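Local coordinates for protein putative hydrolase (PDB 4X00) that probably hydrolyses ester substrates as a putative aryl esterase of the alpha/beta-hydrolase fold, at residues S35-I40 with R271-F276; L48-Q53 with V107-S112; E219-L224 with V277-S282. All coordinates share one frame; numbering follows the deposited sequence. Where two conformers were deposited one is given.

In the fold
All three contacts reach the central beta-sheet of an alpha/beta-hydrolase fold. Contact 1 and contact 3 share the C-terminal helix 266-280, which packs across the sheet: its middle meets strand 36-40 in a buried, purely aliphatic and aromatic contact, while its last turn meets the residue just before strand 222-227 at the surface, where a proline, a methionine and an alanine suffice. Contact 2 is the most central, its centre about 7 Å from that of the chain, and brings the segment 48-53 against strand 107-111 with aromatic rings and an amide. Strands 36-40 and 107-111 are neighbours, so contacts 1 and 2 are probably joined by backbone hydrogen bonds, such as I40 N to V109 O.

Contact 1 (S35-I40 with R271-F276); sequences SPIIFI and RDLSDF. With EDO (1,2-ethanediol), chain H; EDO (1,2-ethanediol), chain J.
Helix 266-280 lies against the central sheet of the alpha/beta-hydrolase fold, and L273 is the side chain it lowers onto strand 36-40. Methyl CD2 of L273 comes within 3.7 Å of F39 CE2 and lies 3.8 Å from F39 CZ, meeting the phenyl ring obliquely. The leucine reaches down because its CG is anti to the backbone N (chi1 174°), which carries the branched end off the helix toward the strand. I37, two residues before F39, points at the helix, whereas F39 gets there with its ring's outer end; I37 CD1 approaches L273 CD2 at 4.5 Å, and I37 CG2 lies over one face of the F39 ring. Branched and aromatic residues suit a sheet surface that a helix buries, since they fill it without leaving polar groups to satisfy. V109 of the adjacent parallel strand 107-111 touches all three side chains, so L273 spans two strands of the sheet. On its outer side the helix turns polar. R271 NH2 forms a salt bridge of 3.1 Å with D272 OD1, reaching it from above the carboxylate plane, and D272 OD2 accepts bonds from a 1,2-ethanediol, at 2.6 Å from its O2, and from Y254.

Contact 2 (L48-Q53 with V107-S112); sequences LNWSKQ and VLVGWS. With EDO (1,2-ethanediol), chain F.
The side-chain oxygen OD1 of N49 accepts a hydrogen bond from the backbone N of S46, just before the segment, and lies 3.4 Å from CZ3 of W111, at the edge of the indole and near its plane. The carboxamide and the ring stand 71° apart, so the amide is turned steeply against the indole; N49 CG also lies 3.4 Å from W111 CZ3. A short polar side chain suits this place: it can hold its own turn through the oxygen while its flat group packs on an aromatic rim. W111 NE1, at the other end of the indole, donates to the backbone O of H259. Beside N49, W50 sends the far end of its indole to the strand. Its CH2 meets W111 CB at 3.8 Å and V109 CG1 at 3.9 Å, both obliquely. The large ring of W50 bridges from the loop to the sheet, also meeting F39 and F262. W111 leads directly into S112, and G110, S112 and G114 fit the GxSxG nucleophile elbow, the strand-to-helix turn that presents the nucleophile in alpha/beta hydrolases, so S112 is probably the catalytic serine.

Contact 3 (E219-L224 with V277-S282); sequences EVPLLL and VRMALS. With EDO (1,2-ethanediol), chain J.
P221, M279 and A280 join the start of a sheet strand to the end of the C-terminal helix of the alpha/beta-hydrolase fold. P221 has the largest share of the buried surface and stands just before strand 222-227, while the other two sit on the last turn of helix 266-280. The backbones come close here, 6.4 Å between P221 CA and A280 CA, and the small residue at 280 fits that spacing: its single methyl, CB, meets P221 CG at 4.2 Å. M279 works differently. A chi1 of 175° swings its chain away from the backbone N, and bends at chi2 and chi3 then bring its end over to the proline. The terminal methyl CE lies 3.9 Å from P221 CB and the sulfur SD 4.1 Å from P221 CG, the two side chains running past each other in opposite directions. A flexible thioether can follow a rigid ring's outline; M279 is exposed, and its methyl and sulfur lie against the proline ring at the contact's edge. P221 suits the approach to a strand: its ring closes on its own backbone N, leaving no N-H there to satisfy, and offers a compact hydrocarbon surface. On the inner side F276, one turn before A280, also touches P221 and packs on L223, carrying the contact into the buried part of the sheet. Beyond the helix the chain folds back on its last turn: S282 N donates to M279 O at 3.1 Å, and S282 OG donates to R278 O at 2.8 Å, tilted 23° from the carbonyl plane.

Contact 1 (S35-I40 with R271-F276)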
loop_
_atom_site.group_PDB
_atom_site.type_symbol
_atom_site.label_atom_id
_atom_site.label_comp_id
_atom_site.label_asym_id
_atom_site.label_seq_id
_atom_site.Cartn_x
_atom_site.Cartn_y
_atom_site.Cartn_z
ATOM N N SER A 35 -18.377 1.617 8.744
ATOM C CA SER A 35 -17.315 0.639 8.937
ATOM C C SER A 35 -16.014 1.180 8.323
ATOM O O SER A 35 -16.022 1.609 7.173
ATOM C CB SER A 35 -17.697 -0.693 8.281
ATOM O OG SER A 35 -18.994 -1.137 8.690
ATOM N N PRO A 36 -14.907 1.192 9.086
ATOM C CA PRO A 36 -13.688 1.815 8.536
ATOM C C PRO A 36 -12.892 0.929 7.585
ATOM O O PRO A 36 -12.742 -0.285 7.764
ATOM C CB PRO A 36 -12.842 2.123 9.780
ATOM C CG PRO A 36 -13.447 1.323 10.901
ATOM C CD PRO A 36 -14.862 1.005 10.548
ATOM N N ILE A 37 -12.315 1.593 6.595
ATOM C CA ILE A 37 -11.345 1.004 5.687
ATOM C C ILE A 37 -10.140 1.927 5.677
ATOM O O ILE A 37 -10.304 3.143 5.479
ATOM C CB ILE A 37 -11.884 0.858 4.246
ATOM C CG1 ILE A 37 -13.212 0.077 4.239
ATOM C CG2 ILE A 37 -10.810 0.219 3.349
ATOM C CD1 ILE A 37 -13.903 0.081 2.875
ATOM N N ILE A 38 -8.957 1.388 5.958
ATOM C CA ILE A 38 -7.718 2.168 5.922
ATOM C C ILE A 38 -6.896 1.736 4.721
ATOM O O ILE A 38 -6.555 0.545 4.593
ATOM C CB ILE A 38 -6.915 1.983 7.214
ATOM C CG1 ILE A 38 -7.713 2.492 8.428
ATOM C CG2 ILE A 38 -5.584 2.686 7.107
ATOM C CD1 ILE A 38 -7.109 2.086 9.787
ATOM N N PHE A 39 -6.644 2.710 3.832
ATOM C CA PHE A 39 -5.893 2.504 2.602
ATOM C C PHE A 39 -4.434 2.888 2.802
ATOM O O PHE A 39 -4.151 3.972 3.320
ATOM C CB PHE A 39 -6.459 3.346 1.471
ATOM C CG PHE A 39 -7.874 2.996 1.108
ATOM C CD1 PHE A 39 -8.929 3.584 1.779
ATOM C CD2 PHE A 39 -8.144 2.107 0.065
ATOM C CE1 PHE A 39 -10.250 3.284 1.427
ATOM C CE2 PHE A 39 -9.456 1.786 -0.293
ATOM C CZ PHE A 39 -10.503 2.385 0.386
ATOM N N ILE A 40 -3.529 2.008 2.382
ATOM C CA ILE A 40 -2.086 2.165 2.581
ATOM C C ILE A 40 -1.432 2.099 1.228
ATOM O O ILE A 40 -1.484 1.052 0.576
ATOM C CB ILE A 40 -1.526 1.050 3.477
ATOM C CG1 ILE A 40 -2.357 0.929 4.757
ATOM C CG2 ILE A 40 -0.053 1.331 3.816
ATOM C CD1 ILE A 40 -2.210 -0.430 5.424
ATOM N N ARG A 271 -16.019 -2.897 -6.485
ATOM C CA ARG A 271 -16.955 -3.997 -6.261
ATOM C C ARG A 271 -16.313 -5.087 -5.387
ATOM O O ARG A 271 -16.881 -5.508 -4.372
ATOM C CB ARG A 271 -17.384 -4.578 -7.620
ATOM C CG ARG A 271 -18.479 -5.638 -7.479
ATOM C CD ARG A 271 -18.557 -6.515 -8.748
ATOM N NE ARG A 271 -17.415 -7.417 -8.807
ATOM C CZ ARG A 271 -16.733 -7.741 -9.915
ATOM N NH1 ARG A 271 -17.100 -7.271 -11.106
ATOM N NH2 ARG A 271 -15.674 -8.537 -9.835
ATOM N N ASP A 272 -15.111 -5.536 -5.770
ATOM C CA ASP A 272 -14.424 -6.554 -4.976
ATOM C C ASP A 272 -14.152 -6.080 -3.552
ATOM O O ASP A 272 -14.286 -6.858 -2.600
ATOM C CB ASP A 272 -13.112 -6.939 -5.661
ATOM C CG ASP A 272 -13.299 -7.840 -6.865
ATOM O OD1 ASP A 272 -14.385 -8.465 -7.044
ATOM O OD2 ASP A 272 -12.329 -7.955 -7.633
ATOM N N LEU A 273 -13.765 -4.818 -3.395
ATOM C CA LEU A 273 -13.448 -4.298 -2.066
ATOM C C LEU A 273 -14.696 -4.243 -1.205
ATOM O O LEU A 273 -14.700 -4.730 -0.055
ATOM C CB LEU A 273 -12.803 -2.912 -2.176
ATOM C CG LEU A 273 -12.560 -2.229 -0.827
ATOM C CD1 LEU A 273 -11.652 -3.098 0.099
ATOM C CD2 LEU A 273 -11.938 -0.846 -1.043
ATOM N N SER A 274 -15.786 -3.703 -1.748
ATOM C CA SER A 274 -16.999 -3.610 -0.929
ATOM C C SER A 274 -17.504 -5.011 -0.556
ATOM O O SER A 274 -17.892 -5.246 0.592
ATOM C CB SER A 274 -18.084 -2.810 -1.661
ATOM O OG SER A 274 -19.239 -2.690 -0.840
ATOM N N ASP A 275 -17.441 -5.941 -1.513
ATOM C CA ASP A 275 -17.864 -7.311 -1.237
ATOM C C ASP A 275 -16.992 -7.944 -0.154
ATOM O O ASP A 275 -17.498 -8.639 0.713
ATOM C CB ASP A 275 -17.823 -8.162 -2.513
ATOM C CG ASP A 275 -18.901 -7.773 -3.507
ATOM O OD1 ASP A 275 -19.784 -6.964 -3.145
ATOM O OD2 ASP A 275 -18.867 -8.285 -4.641
ATOM N N PHE A 276 -15.681 -7.696 -0.191
ATOM C CA PHE A 276 -14.796 -8.255 0.799
ATOM C C PHE A 276 -15.126 -7.695 2.193
ATOM O O PHE A 276 -15.203 -8.446 3.193
ATOM C CB PHE A 276 -13.340 -7.936 0.453
ATOM C CG PHE A 276 -12.377 -8.375 1.520
ATOM C CD1 PHE A 276 -11.965 -9.699 1.571
ATOM C CD2 PHE A 276 -11.916 -7.503 2.503
ATOM C CE1 PHE A 276 -11.104 -10.169 2.551
ATOM C CE2 PHE A 276 -11.028 -7.951 3.505
ATOM C CZ PHE A 276 -10.620 -9.284 3.523
HETATM C C1 EDO H . -12.179 -11.831 -10.245
HETATM O O1 EDO H . -13.103 -11.739 -11.354
HETATM C C2 EDO H . -12.450 -10.787 -9.165
HETATM O O2 EDO H . -12.749 -9.504 -9.722
HETATM C C1 EDO J . -22.211 -8.793 -1.265
HETATM O O1 EDO J . -22.049 -7.512 -1.881
HETATM C C2 EDO J . -21.901 -9.914 -2.254
HETATM O O2 EDO J . -22.953 -10.038 -3.225
#

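Contact 2 (L48-Q53 with V107-S112)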
loop_
_atom_site.group_PDB
_atom_site.type_symbol
_atom_site.label_atom_id
_atom_site.label_comp_id
_atom_site.label_asym_id
_atom_site.label_seq_id
_atom_site.Cartn_x
_atom_site.Cartn_y
_atom_site.Cartn_z
ATOM N N LEU A 48 -3.167 10.320 -2.833
ATOM C CA LEU A 48 -3.764 10.575 -4.152
ATOM C C LEU A 48 -3.983 9.320 -4.959
ATOM O O LEU A 48 -4.844 9.322 -5.854
ATOM C CB LEU A 48 -2.884 11.537 -4.980
ATOM C CG LEU A 48 -2.750 12.921 -4.344
ATOM C CD1 LEU A 48 -1.893 13.816 -5.248
ATOM C CD2 LEU A 48 -4.088 13.598 -3.994
ATOM N N ASN A 49 -3.243 8.249 -4.669
ATOM C CA ASN A 49 -3.466 7.005 -5.408
ATOM C C ASN A 49 -4.875 6.462 -5.294
ATOM O O ASN A 49 -5.299 5.732 -6.169
ATOM C CB ASN A 49 -2.504 5.927 -4.937
ATOM C CG ASN A 49 -1.101 6.191 -5.353
ATOM O OD1 ASN A 49 -0.221 6.312 -4.501
ATOM N ND2 ASN A 49 -0.855 6.242 -6.644
ATOM N N TRP A 50 -5.575 6.815 -4.210
ATOM C CA TRP A 50 -6.855 6.182 -3.885
ATOM C C TRP A 50 -8.067 6.986 -4.330
ATOM O O TRP A 50 -9.186 6.680 -3.940
ATOM C CB TRP A 50 -6.923 5.923 -2.383
ATOM C CG TRP A 50 -5.846 5.028 -1.877
ATOM C CD1 TRP A 50 -4.812 5.370 -1.028
ATOM C CD2 TRP A 50 -5.660 3.647 -2.201
ATOM N NE1 TRP A 50 -4.017 4.277 -0.801
ATOM C CE2 TRP A 50 -4.531 3.194 -1.480
ATOM C CE3 TRP A 50 -6.387 2.723 -2.979
ATOM C CZ2 TRP A 50 -4.096 1.854 -1.524
ATOM C CZ3 TRP A 50 -5.947 1.401 -3.029
ATOM C CH2 TRP A 50 -4.816 0.981 -2.317
ATOM N N SER A 51 -7.876 7.965 -5.203
ATOM C CA SER A 51 -8.962 8.864 -5.594
ATOM C C SER A 51 -10.194 8.151 -6.172
ATOM O O SER A 51 -11.330 8.560 -5.927
ATOM C CB SER A 51 -8.473 9.894 -6.606
ATOM O OG SER A 51 -8.179 9.270 -7.830
ATOM N N LYS A 52 -9.989 7.089 -6.951
ATOM C CA LYS A 52 -11.146 6.432 -7.564
ATOM C C LYS A 52 -11.935 5.601 -6.567
ATOM O O LYS A 52 -13.090 5.225 -6.834
ATOM C CB LYS A 52 -10.715 5.563 -8.741
ATOM C CG LYS A 52 -10.061 6.373 -9.850
ATOM C CD LYS A 52 -9.898 5.546 -11.074
ATOM C CE LYS A 52 -9.075 6.271 -12.118
ATOM N NZ LYS A 52 -8.865 5.370 -13.267
ATOM N N GLN A 53 -11.328 5.286 -5.431
ATOM C CA GLN A 53 -12.059 4.636 -4.331
ATOM C C GLN A 53 -12.797 5.713 -3.529
ATOM O O GLN A 53 -14.002 5.582 -3.254
ATOM C CB GLN A 53 -11.115 3.834 -3.424
ATOM C CG GLN A 53 -10.591 2.548 -4.075
ATOM C CD GLN A 53 -9.794 2.779 -5.350
ATOM O OE1 GLN A 53 -8.730 3.415 -5.302
ATOM N NE2 GLN A 53 -10.273 2.255 -6.494
ATOM N N VAL A 107 -10.879 -2.649 8.047
ATOM C CA VAL A 107 -10.268 -3.468 7.007
ATOM C C VAL A 107 -9.073 -2.678 6.467
ATOM O O VAL A 107 -9.212 -1.495 6.167
ATOM C CB VAL A 107 -11.274 -3.791 5.894
ATOM C CG1 VAL A 107 -10.561 -4.400 4.673
ATOM C CG2 VAL A 107 -12.368 -4.733 6.437
ATOM N N LEU A 108 -7.928 -3.338 6.343
ATOM C CA LEU A 108 -6.722 -2.725 5.768
ATOM C C LEU A 108 -6.630 -3.026 4.287
ATOM O O LEU A 108 -6.907 -4.158 3.869
ATOM C CB LEU A 108 -5.471 -3.262 6.458
ATOM C CG LEU A 108 -5.498 -3.184 7.989
ATOM C CD1 LEU A 108 -4.187 -3.724 8.542
ATOM C CD2 LEU A 108 -5.773 -1.722 8.435
ATOM N N VAL A 109 -6.258 -2.031 3.485
ATOM C CA VAL A 109 -6.075 -2.236 2.038
ATOM C C VAL A 109 -4.677 -1.726 1.740
ATOM O O VAL A 109 -4.427 -0.529 1.849
ATOM C CB VAL A 109 -7.109 -1.474 1.206
ATOM C CG1 VAL A 109 -6.875 -1.685 -0.299
ATOM C CG2 VAL A 109 -8.511 -1.920 1.614
ATOM N N GLY A 110 -3.775 -2.614 1.361
ATOM C CA GLY A 110 -2.373 -2.229 1.183
ATOM C C GLY A 110 -1.877 -2.484 -0.225
ATOM O O GLY A 110 -1.928 -3.616 -0.693
ATOM N N TRP A 111 -1.404 -1.439 -0.896
ATOM C CA TRP A 111 -0.877 -1.531 -2.257
ATOM C C TRP A 111 0.636 -1.667 -2.228
ATOM O O TRP A 111 1.316 -0.767 -1.728
ATOM C CB TRP A 111 -1.265 -0.286 -3.054
ATOM C CG TRP A 111 -0.673 -0.227 -4.421
ATOM C CD1 TRP A 111 -0.519 -1.274 -5.282
ATOM C CD2 TRP A 111 -0.153 0.942 -5.095
ATOM N NE1 TRP A 111 0.060 -0.828 -6.457
ATOM C CE2 TRP A 111 0.291 0.522 -6.361
ATOM C CE3 TRP A 111 -0.058 2.304 -4.759
ATOM C CZ2 TRP A 111 0.820 1.403 -7.298
ATOM C CZ3 TRP A 111 0.498 3.173 -5.684
ATOM C CH2 TRP A 111 0.942 2.719 -6.931
ATOM N N SER A 112 1.152 -2.788 -2.749
ATOM C CA SER A 112 2.583 -2.963 -3.032
ATOM C C SER A 112 3.389 -2.832 -1.720
ATOM O O SER A 112 3.255 -3.709 -0.852
ATOM C CB SER A 112 3.015 -1.987 -4.126
ATOM O OG SER A 112 4.311 -2.313 -4.595
HETATM C C1 EDO F . -5.119 9.201 -9.186
HETATM O O1 EDO F . -6.376 9.262 -9.870
HETATM C C2 EDO F . -4.631 10.621 -8.931
HETATM O O2 EDO F . -5.406 11.220 -7.881
#

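Contact 3 (E219-L224 with V277-S282)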
loop_
_atom_site.group_PDB
_atom_site.type_symbol
_atom_site.label_atom_id
_atom_site.label_comp_id
_atom_site.label_asym_id
_atom_site.label_seq_id
_atom_site.Cartn_x
_atom_site.Cartn_y
_atom_site.Cartn_z
ATOM N N GLU A 219 -5.837 -14.823 11.287
ATOM C CA GLU A 219 -7.132 -15.525 11.234
ATOM C C GLU A 219 -8.192 -14.724 10.514
ATOM O O GLU A 219 -9.186 -15.271 10.021
ATOM C CB GLU A 219 -7.649 -15.843 12.640
ATOM C CG GLU A 219 -6.982 -17.019 13.258
ATOM C CD GLU A 219 -7.279 -18.274 12.492
ATOM O OE1 GLU A 219 -8.485 -18.624 12.365
ATOM O OE2 GLU A 219 -6.320 -18.911 12.020
ATOM N N VAL A 220 -8.036 -13.413 10.480
ATOM C CA VAL A 220 -9.016 -12.601 9.754
ATOM C C VAL A 220 -8.929 -12.927 8.282
ATOM O O VAL A 220 -7.905 -13.422 7.797
ATOM C CB VAL A 220 -8.819 -11.079 9.955
ATOM C CG1 VAL A 220 -9.021 -10.735 11.430
ATOM C CG2 VAL A 220 -7.446 -10.634 9.448
ATOM N N PRO A 221 -10.000 -12.633 7.541
ATOM C CA PRO A 221 -9.913 -12.898 6.110
ATOM C C PRO A 221 -8.846 -12.048 5.417
ATOM O O PRO A 221 -8.653 -10.857 5.721
ATOM C CB PRO A 221 -11.314 -12.530 5.597
ATOM C CG PRO A 221 -12.208 -12.559 6.796
ATOM C CD PRO A 221 -11.322 -12.128 7.945
ATOM N N LEU A 222 -8.185 -12.685 4.465
ATOM C CA LEU A 222 -7.172 -12.057 3.644
ATOM C C LEU A 222 -7.511 -12.282 2.173
ATOM O O LEU A 222 -7.767 -13.421 1.742
ATOM C CB LEU A 222 -5.790 -12.629 3.942
ATOM C CG LEU A 222 -5.269 -12.437 5.358
ATOM C CD1 LEU A 222 -3.962 -13.191 5.528
ATOM C CD2 LEU A 222 -5.086 -10.954 5.652
ATOM N N LEU A 223 -7.457 -11.202 1.406
ATOM C CA LEU A 223 -7.710 -11.258 -0.031
ATOM C C LEU A 223 -6.506 -10.650 -0.761
ATOM O O LEU A 223 -6.068 -9.555 -0.424
ATOM C CB LEU A 223 -8.988 -10.494 -0.375
ATOM C CG LEU A 223 -9.312 -10.323 -1.867
ATOM C CD1 LEU A 223 -9.551 -11.678 -2.537
ATOM C CD2 LEU A 223 -10.536 -9.438 -2.002
ATOM N N LEU A 224 -5.974 -11.372 -1.730
ATOM C CA LEU A 224 -4.862 -10.894 -2.535
ATOM C C LEU A 224 -5.391 -10.610 -3.926
ATOM O O LEU A 224 -5.855 -11.524 -4.613
ATOM C CB LEU A 224 -3.747 -11.921 -2.579
ATOM C CG LEU A 224 -2.655 -11.699 -1.526
ATOM C CD1 LEU A 224 -3.195 -11.706 -0.068
ATOM C CD2 LEU A 224 -1.540 -12.740 -1.749
ATOM N N VAL A 277 -15.339 -6.383 2.276
ATOM C CA VAL A 277 -15.630 -5.778 3.562
ATOM C C VAL A 277 -16.941 -6.320 4.110
ATOM O O VAL A 277 -17.023 -6.694 5.279
ATOM C CB VAL A 277 -15.668 -4.218 3.461
ATOM C CG1 VAL A 277 -16.140 -3.610 4.781
ATOM C CG2 VAL A 277 -14.271 -3.686 3.039
ATOM N N ARG A 278 -17.965 -6.391 3.268
ATOM C CA ARG A 278 -19.259 -6.949 3.689
ATOM C C ARG A 278 -19.111 -8.366 4.237
ATOM O O ARG A 278 -19.716 -8.727 5.255
ATOM C CB ARG A 278 -20.225 -6.928 2.514
ATOM C CG ARG A 278 -20.677 -5.500 2.192
ATOM C CD ARG A 278 -21.289 -5.410 0.839
ATOM N NE ARG A 278 -22.073 -4.194 0.706
ATOM C CZ ARG A 278 -22.903 -3.952 -0.304
ATOM N NH1 ARG A 278 -23.052 -4.849 -1.272
ATOM N NH2 ARG A 278 -23.595 -2.827 -0.325
ATOM N N MET A 279 -18.335 -9.180 3.541
ATOM C CA MET A 279 -18.090 -10.551 3.972
ATOM C C MET A 279 -17.333 -10.578 5.318
ATOM O O MET A 279 -17.690 -11.325 6.248
ATOM C CB MET A 279 -17.315 -11.290 2.873
ATOM C CG MET A 279 -16.877 -12.700 3.213
ATOM S SD MET A 279 -15.341 -12.814 4.182
ATOM C CE MET A 279 -14.189 -12.000 3.074
ATOM N N ALA A 280 -16.302 -9.751 5.438
ATOM C CA ALA A 280 -15.454 -9.788 6.625
ATOM C C ALA A 280 -16.237 -9.378 7.858
ATOM O O ALA A 280 -15.994 -9.875 8.959
ATOM C CB ALA A 280 -14.262 -8.883 6.427
ATOM N N LEU A 281 -17.206 -8.498 7.656
ATOM C CA LEU A 281 -17.997 -7.978 8.775
ATOM C C LEU A 281 -19.220 -8.838 9.134
ATOM O O LEU A 281 -19.941 -8.536 10.082
ATOM C CB LEU A 281 -18.426 -6.535 8.464
ATOM C CG LEU A 281 -17.224 -5.577 8.317
ATOM C CD1 LEU A 281 -17.725 -4.193 7.932
ATOM C CD2 LEU A 281 -16.407 -5.506 9.607
ATOM N N SER A 282 -19.417 -9.940 8.408
ATOM C CA SER A 282 -20.564 -10.798 8.692
ATOM C C SER A 282 -20.125 -12.258 8.843
ATOM O O SER A 282 -20.950 -13.169 8.781
ATOM C CB SER A 282 -21.635 -10.627 7.612
ATOM O OG SER A 282 -21.108 -10.872 6.331
HETATM C C1 EDO J . -22.211 -8.793 -1.265
HETATM O O1 EDO J . -22.049 -7.512 -1.881
HETATM C C2 EDO J . -21.901 -9.914 -2.254
HETATM O O2 EDO J . -22.953 -10.038 -3.225
#